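Local coordinates for ATP phosphoribosyltransferase regulatory subunit (Bacillus halodurans, PDB 3OD1), which is probably required, as the HisZ partner of HisG, for the first step of histidine biosynthesis and may mediate feedback regulation by histidine, at residues E22-K25 with T26-I30; D301-L304 with S305-R309; I352-A355 with R356-A360. All blocks are in the same frame, centred on the assembly; numbering follows the deposited sequence.

Interaction 1: E22-K25 with T26-I30; sequences EWYK and TKKNI
Trp23 and Lys27, one turn apart, meet where the six-membered half of the indole reaches the base of the lysine, CZ3 of Trp23 lying 3.6 Å from CB of Lys27. Having CG anti to the backbone N (chi1 -158°) carries the indole of Trp23 toward the next turn, where it crosses the Lys27 chain at a slant. The Tyr24 ring likewise slants across Lys28, with CE2 of Tyr24 3.8 Å from CD of Lys28. Lys27 NZ forms salt bridges with Glu127 and with Glu47 of the second subunit. The Trp23-Lys27 and Tyr24-Lys28 pairs are i to i+4 neighbours on the regular alpha-helix 21-40 in the class-II synthetase-like domain, and the backbone bonds from Thr26 N to Asn29 N follow the same spacing. Glu22 O accepts twice: Thr26 N reaches it at 3.2 Å, and Thr26 OG1, anti to its own carbonyl carbon, at 3.1 Å from the opposite face of the carbonyl plane. A valine at Thr26 has no hydroxyl, and Glu22 O would probably be left with the amide as its one donor from this turn. Beyond its backbone, Glu22 sends its carboxylate to Arg100 of the second subunit, while Lys28 NZ pairs with Asp32.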
loop_
_atom_site.group_PDB
_atom_site.type_symbol
_atom_site.label_atom_id
_atom_site.label_comp_id
_atom_site.label_asym_id
_atom_site.label_seq_id
_atom_site.Cartn_x
_atom_site.Cartn_y
_atom_site.Cartn_z
ATOM N N GLU B 22 7.371 12.903 7.127
ATOM C CA GLU B 22 6.800 13.065 8.475
ATOM C C GLU B 22 5.348 12.626 8.528
ATOM O O GLU B 22 4.931 11.935 9.456
ATOM C CB GLU B 22 6.917 14.512 8.951
ATOM C CG GLU B 22 8.260 15.159 8.647
ATOM C CD GLU B 22 8.512 15.361 7.148
ATOM O OE1 GLU B 22 9.584 14.931 6.680
ATOM O OE2 GLU B 22 7.654 15.939 6.440
ATOM N N TRP B 23 4.562 13.039 7.537
ATOM C CA TRP B 23 3.182 12.610 7.463
ATOM C C TRP B 23 3.107 11.091 7.307
ATOM O O TRP B 23 2.230 10.426 7.870
ATOM C CB TRP B 23 2.473 13.292 6.289
ATOM C CG TRP B 23 0.967 13.319 6.437
ATOM C CD1 TRP B 23 0.220 14.323 6.979
ATOM C CD2 TRP B 23 0.033 12.296 6.041
ATOM N NE1 TRP B 23 -1.116 13.993 6.944
ATOM C CE2 TRP B 23 -1.257 12.756 6.375
ATOM C CE3 TRP B 23 0.166 11.040 5.441
ATOM C CZ2 TRP B 23 -2.408 12.005 6.128
ATOM C CZ3 TRP B 23 -0.981 10.293 5.194
ATOM C CH2 TRP B 23 -2.249 10.778 5.537
ATOM N N TYR B 24 4.011 10.533 6.517
ATOM C CA TYR B 24 4.028 9.086 6.331
ATOM C C TYR B 24 4.209 8.357 7.658
ATOM O O TYR B 24 3.481 7.406 7.938
ATOM C CB TYR B 24 5.146 8.646 5.371
ATOM C CG TYR B 24 5.106 7.153 5.136
ATOM C CD1 TYR B 24 4.448 6.624 4.036
ATOM C CD2 TYR B 24 5.678 6.274 6.045
ATOM C CE1 TYR B 24 4.392 5.264 3.832
ATOM C CE2 TYR B 24 5.624 4.905 5.847
ATOM C CZ TYR B 24 4.979 4.411 4.742
ATOM O OH TYR B 24 4.916 3.051 4.535
ATOM N N LYS B 25 5.194 8.780 8.454
ATOM C CA LYS B 25 5.488 8.105 9.718
ATOM C C LYS B 25 4.290 8.162 10.659
ATOM O O LYS B 25 3.978 7.182 11.327
ATOM C CB LYS B 25 6.685 8.734 10.438
ATOM C CG LYS B 25 8.024 8.628 9.712
ATOM C CD LYS B 25 9.190 9.021 10.634
ATOM C CE LYS B 25 10.501 9.250 9.860
ATOM N NZ LYS B 25 10.596 10.626 9.258
ATOM N N THR B 26 3.661 9.330 10.738
ATOM C CA THR B 26 2.491 9.522 11.596
ATOM C C THR B 26 1.342 8.607 11.192
ATOM O O THR B 26 0.741 7.951 12.036
ATOM C CB THR B 26 2.009 10.978 11.554
ATOM O OG1 THR B 26 3.078 11.821 11.981
ATOM C CG2 THR B 26 0.799 11.188 12.485
ATOM N N LYS B 27 1.048 8.573 9.898
ATOM C CA LYS B 27 -0.039 7.766 9.377
ATOM C C LYS B 27 0.272 6.294 9.588
ATOM O O LYS B 27 -0.603 5.512 9.978
ATOM C CB LYS B 27 -0.266 8.075 7.901
ATOM C CG LYS B 27 -1.097 7.063 7.168
ATOM C CD LYS B 27 -0.392 6.612 5.896
ATOM C CE LYS B 27 -0.070 5.124 5.951
ATOM N NZ LYS B 27 0.447 4.615 4.639
ATOM N N LYS B 28 1.529 5.914 9.358
ATOM C CA LYS B 28 1.916 4.522 9.528
ATOM C C LYS B 28 1.719 4.055 10.963
ATOM O O LYS B 28 1.139 2.985 11.188
ATOM C CB LYS B 28 3.352 4.270 9.096
ATOM C CG LYS B 28 3.796 2.824 9.301
ATOM C CD LYS B 28 5.246 2.653 8.888
ATOM C CE LYS B 28 5.920 1.521 9.647
ATOM N NZ LYS B 28 5.218 0.238 9.415
ATOM N N ASN B 29 2.196 4.837 11.930
ATOM C CA ASN B 29 2.015 4.456 13.329
ATOM C C ASN B 29 0.535 4.250 13.649
ATOM O O ASN B 29 0.155 3.253 14.277
ATOM C CB ASN B 29 2.588 5.502 14.283
ATOM C CG ASN B 29 2.199 5.233 15.737
ATOM O OD1 ASN B 29 2.513 4.176 16.287
ATOM N ND2 ASN B 29 1.497 6.181 16.356
ATOM N N ILE B 30 -0.297 5.200 13.226
ATOM C CA ILE B 30 -1.746 5.097 13.437
ATOM C C ILE B 30 -2.320 3.804 12.840
ATOM O O ILE B 30 -2.995 3.043 13.530
ATOM C CB ILE B 30 -2.486 6.360 12.918
ATOM C CG1 ILE B 30 -2.170 7.543 13.832
ATOM C CG2 ILE B 30 -3.998 6.125 12.823
ATOM C CD1 ILE B 30 -2.626 8.887 13.301
#

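Interaction 2: D301-L304 with S305-R309; sequences DELL and SKFHR
Leu303 and Phe307 lie side by side and point the same way, joined by an apolar contact of 4.2 Å between CD1 of Leu303 and CE2 of Phe307. Followed outward, Phe307 begins with CB 3.7 Å from Leu304 O. From there CG stands anti to the carbonyl carbon (chi1 -69°), which swings the ring back over the preceding turn. CD2 of Phe307 comes next, 3.7 Å from Leu303 O, which sits at the ring edge near its plane. CE2, farther out, meets the Leu303 methyl, and beyond the two segments the ring packs on Val60, on Ala90, Arg91 and Ala94, and on Met9 of the second subunit.

The backbone under these side chains is a short, weakly bonded helix. Lys306 N bonds to Leu303 O with a bent N-H...O angle of 133°. Leu304 O takes two amides from opposite faces of its plane, Phe307 N and, at 3.1 Å, Arg309 N. The latter bond, together with that from His308 N to Ser305 O, forms a Schellman motif; His308, with its positive phi of 72°, is the C' residue at which the helix ends. At the other end a water bridges the turn, hydrogen-bonding to Asp301 O and, at 2.7 Å, to Ser305 OG.

Beyond its backbone bond in the motif, the Arg309 side chain reaches the carbonyl oxygens of Arg100 and Val93, to which its guanidinium bonds, and makes a cation-pi contact with Tyr102. Asp301 OD1 accepts from Ala313 N, tying the start of the turn to strand 313-319. Helix 303-306 lies in the connection between strands 295-298 and 313-319, with Leu303 and Phe307 packed against helices 54-60 and 86-94.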
loop_
_atom_site.group_PDB
_atom_site.type_symbol
_atom_site.label_atom_id
_atom_site.label_comp_id
_atom_site.label_asym_id
_atom_site.label_seq_id
_atom_site.Cartn_x
_atom_site.Cartn_y
_atom_site.Cartn_z
ATOM N N ASP B 301 -26.699 -6.771 3.445
ATOM C CA ASP B 301 -27.036 -8.196 3.357
ATOM C C ASP B 301 -27.367 -8.730 1.959
ATOM O O ASP B 301 -27.592 -9.926 1.808
ATOM C CB ASP B 301 -28.205 -8.545 4.294
ATOM C CG ASP B 301 -27.798 -8.590 5.763
ATOM O OD1 ASP B 301 -26.588 -8.487 6.079
ATOM O OD2 ASP B 301 -28.704 -8.734 6.612
ATOM N N GLU B 302 -27.399 -7.864 0.952
ATOM C CA GLU B 302 -27.740 -8.307 -0.404
ATOM C C GLU B 302 -26.553 -8.294 -1.383
ATOM O O GLU B 302 -26.674 -8.724 -2.530
ATOM C CB GLU B 302 -28.903 -7.479 -0.962
ATOM C CG GLU B 302 -30.185 -7.617 -0.142
ATOM C CD GLU B 302 -30.591 -9.077 0.040
ATOM O OE1 GLU B 302 -30.374 -9.888 -0.892
ATOM O OE2 GLU B 302 -31.121 -9.416 1.119
ATOM N N LEU B 303 -25.398 -7.826 -0.942
ATOM C CA LEU B 303 -24.257 -7.763 -1.859
ATOM C C LEU B 303 -23.732 -9.141 -2.262
ATOM O O LEU B 303 -23.545 -9.409 -3.447
ATOM C CB LEU B 303 -23.120 -6.924 -1.283
ATOM C CG LEU B 303 -21.893 -6.734 -2.184
ATOM C CD1 LEU B 303 -22.249 -5.954 -3.453
ATOM C CD2 LEU B 303 -20.794 -6.018 -1.422
ATOM N N LEU B 304 -23.487 -10.014 -1.286
ATOM C CA LEU B 304 -22.877 -11.309 -1.596
ATOM C C LEU B 304 -23.713 -12.125 -2.579
ATOM O O LEU B 304 -23.168 -12.937 -3.339
ATOM C CB LEU B 304 -22.569 -12.116 -0.326
ATOM C CG LEU B 304 -21.180 -11.897 0.299
ATOM C CD1 LEU B 304 -20.068 -12.382 -0.628
ATOM C CD2 LEU B 304 -20.960 -10.433 0.657
ATOM N N SER B 305 -25.028 -11.908 -2.564
ATOM C CA SER B 305 -25.929 -12.576 -3.503
ATOM C C SER B 305 -25.599 -12.213 -4.941
ATOM O O SER B 305 -25.734 -13.041 -5.837
ATOM C CB SER B 305 -27.388 -12.220 -3.218
ATOM O OG SER B 305 -27.808 -12.775 -1.987
ATOM N N LYS B 306 -25.181 -10.969 -5.162
ATOM C CA LYS B 306 -24.798 -10.519 -6.498
ATOM C C LYS B 306 -23.543 -11.220 -7.027
ATOM O O LYS B 306 -23.274 -11.180 -8.225
ATOM C CB LYS B 306 -24.619 -9.002 -6.525
ATOM C CG LYS B 306 -25.917 -8.264 -6.303
ATOM C CD LYS B 306 -25.718 -6.778 -6.191
ATOM C CE LYS B 306 -27.028 -6.096 -5.803
ATOM N NZ LYS B 306 -26.854 -4.611 -5.771
ATOM N N PHE B 307 -22.780 -11.849 -6.133
ATOM C CA PHE B 307 -21.628 -12.660 -6.533
ATOM C C PHE B 307 -21.929 -14.149 -6.434
ATOM O O PHE B 307 -21.026 -14.975 -6.561
ATOM C CB PHE B 307 -20.396 -12.318 -5.689
ATOM C CG PHE B 307 -19.852 -10.967 -5.978
ATOM C CD1 PHE B 307 -18.925 -10.790 -6.988
ATOM C CD2 PHE B 307 -20.304 -9.860 -5.277
ATOM C CE1 PHE B 307 -18.431 -9.529 -7.276
ATOM C CE2 PHE B 307 -19.828 -8.602 -5.563
ATOM C CZ PHE B 307 -18.885 -8.436 -6.566
ATOM N N HIS B 308 -23.200 -14.462 -6.180
ATOM C CA HIS B 308 -23.714 -15.831 -6.171
ATOM C C HIS B 308 -23.269 -16.665 -4.980
ATOM O O HIS B 308 -23.253 -17.895 -5.045
ATOM C CB HIS B 308 -23.407 -16.538 -7.494
ATOM C CG HIS B 308 -23.760 -15.719 -8.695
ATOM N ND1 HIS B 308 -22.814 -15.252 -9.584
ATOM C CD2 HIS B 308 -24.952 -15.243 -9.126
ATOM C CE1 HIS B 308 -23.414 -14.542 -10.524
ATOM N NE2 HIS B 308 -24.709 -14.519 -10.268
ATOM N N ARG B 309 -22.921 -15.995 -3.888
ATOM C CA ARG B 309 -22.702 -16.688 -2.621
ATOM C C ARG B 309 -23.431 -15.954 -1.494
ATOM O O ARG B 309 -22.789 -15.406 -0.584
ATOM C CB ARG B 309 -21.214 -16.818 -2.289
ATOM C CG ARG B 309 -20.961 -17.863 -1.201
ATOM C CD ARG B 309 -19.501 -17.954 -0.765
ATOM N NE ARG B 309 -19.392 -18.777 0.435
ATOM C CZ ARG B 309 -18.264 -19.038 1.087
ATOM N NH1 ARG B 309 -17.111 -18.547 0.662
ATOM N NH2 ARG B 309 -18.297 -19.805 2.171
HETATM O O HOH W 1 -26.319 -11.811 0.113
#

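Interaction 3: I352-A355 with R356-A360; sequences IELA and RKKRA
Ile352 meets Arg356 in two ways: its carbonyl O accepts Arg356 N at 2.6 Å in a nearly straight bond, and its CG2 methyl lies at the edge of the Arg356 guanidinium, near its plane, 3.8 Å from NH2.

Glu353, next in line, approaches the same group over a face. A bend at chi2 (-54°) curls the Glu353 chain back and sets its OE2 3.6 Å from NE of Arg356. The salt bridge depends on charge alone, since the carboxylate oxygen is well out of the guanidinium plane and no N-H points at it; the two planes are turned 44° from each other. The bends of Arg356 at chi2 and chi3 bring its chain within touch of both residues.

Leu354 runs beside Lys358, the two chains pointing the same way, with CD1 of Leu354 3.9 Å from CD of Lys358. The aliphatic part of Lys358 packs along Leu354, and both reach Ile387 of strand 385-389.

Ala355 O receives Arg359 N at 2.9 Å, and CB of Ala355 lies over the centre of one face of the Arg359 guanidinium, 4.1 Å from CZ of Arg359. That group also bonds to Val365 O through NH2 and makes a cation-pi contact with Trp41 of the second subunit.

Helix 348-359 is the crossover helix of a beta-alpha-beta unit in the C-terminal domain, between parallel strands 339-343 and 365-369. Ile352 and Ala355 pack on Leu367 and Val365 respectively, and Leu354 and Ala355 share Ile341.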
loop_
_atom_site.group_PDB
_atom_site.type_symbol
_atom_site.label_atom_id
_atom_site.label_comp_id
_atom_site.label_asym_id
_atom_site.label_seq_id
_atom_site.Cartn_x
_atom_site.Cartn_y
_atom_site.Cartn_z
ATOM N N ILE B 352 31.963 2.093 9.699
ATOM C CA ILE B 352 31.055 1.013 9.333
ATOM C C ILE B 352 30.790 0.113 10.543
ATOM O O ILE B 352 29.641 -0.200 10.858
ATOM C CB ILE B 352 31.587 0.178 8.147
ATOM C CG1 ILE B 352 31.397 0.949 6.836
ATOM C CG2 ILE B 352 30.868 -1.184 8.087
ATOM C CD1 ILE B 352 32.063 0.329 5.637
ATOM N N GLU B 353 31.849 -0.284 11.241
ATOM C CA GLU B 353 31.674 -1.137 12.406
ATOM C C GLU B 353 30.909 -0.402 13.497
ATOM O O GLU B 353 30.054 -0.980 14.165
ATOM C CB GLU B 353 33.014 -1.670 12.925
ATOM C CG GLU B 353 33.273 -3.131 12.538
ATOM C CD GLU B 353 32.141 -4.067 12.959
ATOM O OE1 GLU B 353 31.668 -3.956 14.111
ATOM O OE2 GLU B 353 31.725 -4.919 12.138
ATOM N N LEU B 354 31.206 0.877 13.677
ATOM C CA LEU B 354 30.454 1.667 14.638
ATOM C C LEU B 354 28.962 1.650 14.288
ATOM O O LEU B 354 28.120 1.376 15.141
ATOM C CB LEU B 354 30.987 3.094 14.698
ATOM C CG LEU B 354 30.215 4.051 15.602
ATOM C CD1 LEU B 354 30.045 3.464 17.000
ATOM C CD2 LEU B 354 30.922 5.397 15.660
ATOM N N ALA B 355 28.638 1.926 13.029
ATOM C CA ALA B 355 27.248 1.921 12.583
ATOM C C ALA B 355 26.663 0.517 12.719
ATOM O O ALA B 355 25.560 0.346 13.232
ATOM C CB ALA B 355 27.144 2.399 11.144
ATOM N N ARG B 356 27.412 -0.480 12.259
ATOM C CA ARG B 356 27.000 -1.881 12.376
ATOM C C ARG B 356 26.557 -2.162 13.797
ATOM O O ARG B 356 25.535 -2.799 14.024
ATOM C CB ARG B 356 28.168 -2.801 12.021
ATOM C CG ARG B 356 27.848 -3.908 11.039
ATOM C CD ARG B 356 28.955 -4.027 9.990
ATOM N NE ARG B 356 29.225 -5.418 9.636
ATOM C CZ ARG B 356 30.263 -5.824 8.909
ATOM N NH1 ARG B 356 30.423 -7.116 8.645
ATOM N NH2 ARG B 356 31.143 -4.942 8.450
ATOM N N LYS B 357 27.325 -1.668 14.760
ATOM C CA LYS B 357 27.035 -1.943 16.163
ATOM C C LYS B 357 25.762 -1.248 16.650
ATOM O O LYS B 357 24.924 -1.869 17.303
ATOM C CB LYS B 357 28.231 -1.586 17.050
ATOM C CG LYS B 357 28.146 -2.161 18.449
ATOM C CD LYS B 357 29.514 -2.251 19.105
ATOM C CE LYS B 357 30.146 -0.880 19.262
ATOM N NZ LYS B 357 30.983 -0.811 20.498
ATOM N N LYS B 358 25.609 0.033 16.326
ATOM C CA LYS B 358 24.439 0.791 16.771
ATOM C C LYS B 358 23.134 0.234 16.179
ATOM O O LYS B 358 22.123 0.105 16.875
ATOM C CB LYS B 358 24.594 2.272 16.417
ATOM C CG LYS B 358 26.026 2.785 16.512
ATOM C CD LYS B 358 26.234 3.708 17.695
ATOM C CE LYS B 358 25.648 5.085 17.452
ATOM N NZ LYS B 358 25.825 5.929 18.666
ATOM N N ARG B 359 23.168 -0.091 14.892
ATOM C CA ARG B 359 21.999 -0.627 14.202
ATOM C C ARG B 359 21.509 -1.920 14.868
ATOM O O ARG B 359 20.319 -2.217 14.856
ATOM C CB ARG B 359 22.306 -0.826 12.712
ATOM C CG ARG B 359 22.645 0.487 12.005
ATOM C CD ARG B 359 23.101 0.287 10.573
ATOM N NE ARG B 359 23.161 1.557 9.842
ATOM C CZ ARG B 359 23.875 1.746 8.733
ATOM N NH1 ARG B 359 24.610 0.756 8.239
ATOM N NH2 ARG B 359 23.872 2.931 8.125
ATOM N N ALA B 360 22.431 -2.657 15.478
ATOM C CA ALA B 360 22.102 -3.882 16.202
ATOM C C ALA B 360 21.241 -3.603 17.428
ATOM O O ALA B 360 20.574 -4.495 17.943
ATOM C CB ALA B 360 23.368 -4.596 16.616
#

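In the fold
The three contacts occur in series along the chain, interactions 1 and 3 within regular helices, interaction 2 round a short helix and the turns at its ends. Interactions 1 and 2 belong to the synthetase-like region, on opposite sides of the chain's centre, with their own centres 36 Å apart; interaction 3 lies in the C-terminal domain, 55 Å between centres from interaction 2. Interaction 1 is a surface contact, rich in lysines and aromatic rings, whose charges pair partly within the chain and partly across the subunit interface. The other two are partly buried. In interaction 2 an apolar pair faces inward beside a helix end, whereas interaction 3 has an apolar sheet-facing side and, elsewhere on the helix, a guanidinium-carboxylate pair. All three touch the second subunit.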